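Local coordinates for Lin1909 protein (Listeria innocua, PDB 3FIJ), which binds manganese and probably acts as a class I glutamine amidotransferase-like hydrolase, perhaps cleaving gamma-glutamyl-gamma-aminobutyrate, at residues A[135-143]-A[194-202]. Numbering follows the deposited sequence.
Sequences QVETKALQH and RTADGMIEA. With MN (manganese (II) ion), chain I.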
loop_
_atom_site.group_PDB
_atom_site.type_symbol
_atom_site.label_atom_id
_atom_site.label_comp_id
_atom_site.label_asym_id
_atom_site.label_seq_id
_atom_site.Cartn_x
_atom_site.Cartn_y
_atom_site.Cartn_z
ATOM N N GLN A 135 -23.760 9.212 20.079
ATOM C CA GLN A 135 -25.177 9.321 20.414
ATOM C C GLN A 135 -25.538 9.296 21.900
ATOM O O GLN A 135 -26.700 9.525 22.261
ATOM C CB GLN A 135 -25.945 8.227 19.670
ATOM C CG GLN A 135 -25.955 8.416 18.149
ATOM C CD GLN A 135 -26.301 7.138 17.399
ATOM O OE1 GLN A 135 -26.938 6.234 17.943
ATOM N NE2 GLN A 135 -25.889 7.063 16.143
ATOM N N VAL A 136 -24.568 9.025 22.767
ATOM C CA VAL A 136 -24.868 8.993 24.192
ATOM C C VAL A 136 -25.065 10.430 24.654
ATOM O O VAL A 136 -24.288 11.316 24.305
ATOM C CB VAL A 136 -23.743 8.303 25.011
ATOM C CG1 VAL A 136 -23.583 6.858 24.546
ATOM C CG2 VAL A 136 -22.435 9.049 24.846
ATOM N N GLU A 137 -26.128 10.650 25.419
ATOM C CA GLU A 137 -26.471 11.978 25.909
ATOM C C GLU A 137 -25.322 12.717 26.565
ATOM O O GLU A 137 -25.181 13.926 26.387
ATOM C CB GLU A 137 -27.647 11.904 26.890
ATOM C CG GLU A 137 -28.937 11.362 26.281
ATOM C CD GLU A 137 -28.935 9.846 26.129
ATOM O OE1 GLU A 137 -29.915 9.305 25.570
ATOM O OE2 GLU A 137 -27.963 9.193 26.572
ATOM N N THR A 138 -24.499 12.001 27.320
ATOM C CA THR A 138 -23.376 12.629 28.003
ATOM C C THR A 138 -22.035 12.183 27.421
ATOM O O THR A 138 -21.893 11.044 26.976
ATOM C CB THR A 138 -23.419 12.302 29.493
ATOM O OG1 THR A 138 -22.348 12.977 30.166
ATOM C CG2 THR A 138 -23.299 10.792 29.696
ATOM N N LYS A 139 -21.055 13.084 27.424
ATOM C CA LYS A 139 -19.730 12.785 26.884
ATOM C C LYS A 139 -19.176 11.502 27.504
ATOM O O LYS A 139 -19.036 11.389 28.725
ATOM C CB LYS A 139 -18.763 13.943 27.158
ATOM C CG LYS A 139 -17.527 13.996 26.249
ATOM C CD LYS A 139 -17.920 14.225 24.787
ATOM C CE LYS A 139 -16.793 14.867 23.974
ATOM N NZ LYS A 139 -15.538 14.063 23.931
ATOM N N ALA A 140 -18.877 10.529 26.656
ATOM C CA ALA A 140 -18.346 9.273 27.140
ATOM C C ALA A 140 -16.831 9.270 27.041
ATOM O O ALA A 140 -16.242 10.070 26.310
ATOM C CB ALA A 140 -18.924 8.121 26.340
ATOM N N LEU A 141 -16.207 8.381 27.804
ATOM C CA LEU A 141 -14.763 8.235 27.775
ATOM C C LEU A 141 -14.406 7.513 26.483
ATOM O O LEU A 141 -15.287 7.108 25.737
ATOM C CB LEU A 141 -14.296 7.399 28.963
ATOM C CG LEU A 141 -14.493 8.056 30.326
ATOM C CD1 LEU A 141 -14.201 7.042 31.419
ATOM C CD2 LEU A 141 -13.581 9.285 30.428
ATOM N N GLN A 142 -13.118 7.350 26.211
ATOM C CA GLN A 142 -12.724 6.650 25.000
ATOM C C GLN A 142 -12.990 5.168 25.184
ATOM O O GLN A 142 -12.590 4.580 26.196
ATOM C CB GLN A 142 -11.238 6.835 24.701
ATOM C CG GLN A 142 -10.859 6.290 23.328
ATOM C CD GLN A 142 -9.409 6.512 22.982
ATOM O OE1 GLN A 142 -8.525 5.794 23.461
ATOM N NE2 GLN A 142 -9.148 7.513 22.154
ATOM N N HIS A 143 -13.664 4.560 24.214
ATOM C CA HIS A 143 -13.939 3.132 24.300
ATOM C C HIS A 143 -13.313 2.358 23.149
ATOM O O HIS A 143 -13.407 1.132 23.087
ATOM C CB HIS A 143 -15.445 2.892 24.416
ATOM C CG HIS A 143 -15.969 3.138 25.799
ATOM N ND1 HIS A 143 -15.976 2.165 26.776
ATOM C CD2 HIS A 143 -16.402 4.275 26.397
ATOM C CE1 HIS A 143 -16.391 2.689 27.916
ATOM N NE2 HIS A 143 -16.654 3.968 27.712
ATOM N N ARG A 194 -19.237 -0.729 35.340
ATOM C CA ARG A 194 -19.365 0.494 34.560
ATOM C C ARG A 194 -18.050 1.274 34.608
ATOM O O ARG A 194 -17.246 1.104 35.535
ATOM C CB ARG A 194 -20.445 1.414 35.146
ATOM C CG ARG A 194 -21.883 0.992 34.979
ATOM C CD ARG A 194 -22.783 1.956 35.748
ATOM N NE ARG A 194 -24.113 1.401 35.995
ATOM C CZ ARG A 194 -25.085 1.343 35.092
ATOM N NH1 ARG A 194 -24.884 1.813 33.868
ATOM N NH2 ARG A 194 -26.260 0.810 35.417
ATOM N N THR A 195 -17.839 2.128 33.608
ATOM C CA THR A 195 -16.665 2.997 33.584
ATOM C C THR A 195 -17.161 4.318 34.177
ATOM O O THR A 195 -18.371 4.575 34.199
ATOM C CB THR A 195 -16.154 3.259 32.156
ATOM O OG1 THR A 195 -17.264 3.261 31.256
ATOM C CG2 THR A 195 -15.116 2.210 31.741
ATOM N N ALA A 196 -16.232 5.152 34.634
ATOM C CA ALA A 196 -16.567 6.432 35.264
ATOM C C ALA A 196 -17.597 7.286 34.524
ATOM O O ALA A 196 -18.162 8.225 35.103
ATOM C CB ALA A 196 -15.292 7.243 35.500
ATOM N N ASP A 197 -17.837 6.975 33.253
ATOM C CA ASP A 197 -18.807 7.730 32.473
ATOM C C ASP A 197 -20.190 7.085 32.531
ATOM O O ASP A 197 -21.119 7.523 31.853
ATOM C CB ASP A 197 -18.338 7.857 31.021
ATOM C CG ASP A 197 -18.078 6.509 30.366
ATOM O OD1 ASP A 197 -18.207 5.473 31.055
ATOM O OD2 ASP A 197 -17.743 6.488 29.160
ATOM N N GLY A 198 -20.319 6.046 33.348
ATOM C CA GLY A 198 -21.593 5.361 33.490
ATOM C C GLY A 198 -21.925 4.278 32.465
ATOM O O GLY A 198 -22.917 3.563 32.630
HETATM N N MSE A 199 -21.126 4.138 31.412
HETATM C CA MSE A 199 -21.417 3.116 30.411
HETATM C C MSE A 199 -21.313 1.689 30.975
HETATM O O MSE A 199 -20.510 1.408 31.862
HETATM C CB MSE A 199 -20.502 3.301 29.200
HETATM C CG MSE A 199 -20.727 4.613 28.464
HETATM SE SE MSE A 199 -22.535 4.778 27.683
HETATM C CE MSE A 199 -23.376 5.794 29.090
ATOM N N ILE A 200 -22.145 0.796 30.455
ATOM C CA ILE A 200 -22.199 -0.591 30.904
ATOM C C ILE A 200 -21.063 -1.460 30.377
ATOM O O ILE A 200 -20.914 -1.639 29.165
ATOM C CB ILE A 200 -23.550 -1.217 30.501
ATOM C CG1 ILE A 200 -24.670 -0.518 31.269
ATOM C CG2 ILE A 200 -23.542 -2.713 30.780
ATOM C CD1 ILE A 200 -26.047 -0.723 30.674
ATOM N N GLU A 201 -20.282 -2.014 31.299
ATOM C CA GLU A 201 -19.131 -2.853 30.957
ATOM C C GLU A 201 -19.314 -4.336 31.265
ATOM O O GLU A 201 -18.634 -5.185 30.678
ATOM C CB GLU A 201 -17.880 -2.334 31.674
ATOM C CG GLU A 201 -17.295 -1.040 31.102
ATOM C CD GLU A 201 -16.643 -1.217 29.728
ATOM O OE1 GLU A 201 -15.923 -2.219 29.515
ATOM O OE2 GLU A 201 -16.834 -0.341 28.856
ATOM N N ALA A 202 -20.225 -4.651 32.179
ATOM C CA ALA A 202 -20.478 -6.039 32.547
ATOM C C ALA A 202 -21.934 -6.273 32.950
ATOM O O ALA A 202 -22.536 -5.488 33.692
ATOM C CB ALA A 202 -19.540 -6.460 33.685
HETATM MN MN MN I . -15.294 0.136 27.054
HETATM O O HOH W 1 -14.515 -1.987 27.182
#
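The imidazole of His143 meets the carboxylates of Asp197 and Glu201 with its edge: Asp197 OD2, Thr195 OG1 and Glu201 OE2 all lie near the ring plane, while Met199 CB approaches obliquely. The rings of His154 and His178 also meet it at a slant, and that of Phe181 edge-to-face. The Asp197 carboxylate is nearly coplanar with the ring (10°), and His143 NE2 donates to the syn lone pair of OD2 at 3.1 Å. The other ring nitrogen, ND1, binds manganese at 2.2 Å. Histidine suits this place because it can ligate with one nitrogen and donate with the other; the two bonds together fix the ring's rotation, and Asp197, in the second shell, probably makes ND1 a stronger ligand. On the anti side, tilted from the carboxylate plane, the same OD2 accepts the backbone N of Leu141 (2.8 Å), so two donors grip one oxygen. With CG between its backbone N and carbonyl carbon (chi1 56°), Asp197 also offers OD1 to the backbone N of Met199, which comes from above the carboxylate plane, closing an Asx turn. Glu201 curls at chi2 (-70°) to bring OE2 to the metal at 2.4 Å, while OE1 accepts from the metal-bound water. Apolar groups flank this polar centre: Leu141 CD1 reaches Ala196 CB (4.2 Å), and the bent selenomethionine Met199 lays SE against Val136 CG1 (3.9 Å). Gly198 closes the type I turn at its fourth position with a positive phi, where a CB would press on the carbonyl O of Asp197. His154, Ser176 and His178 complete the manganese site. The turn joins antiparallel strands 189-195 and 200-205 of the central sheet, and the loop between strands 129-130 and 154-158 lies across it, Gln142 NE2 hydrogen-bonding to the backbone O of Gln84 and Ile86 of a second subunit.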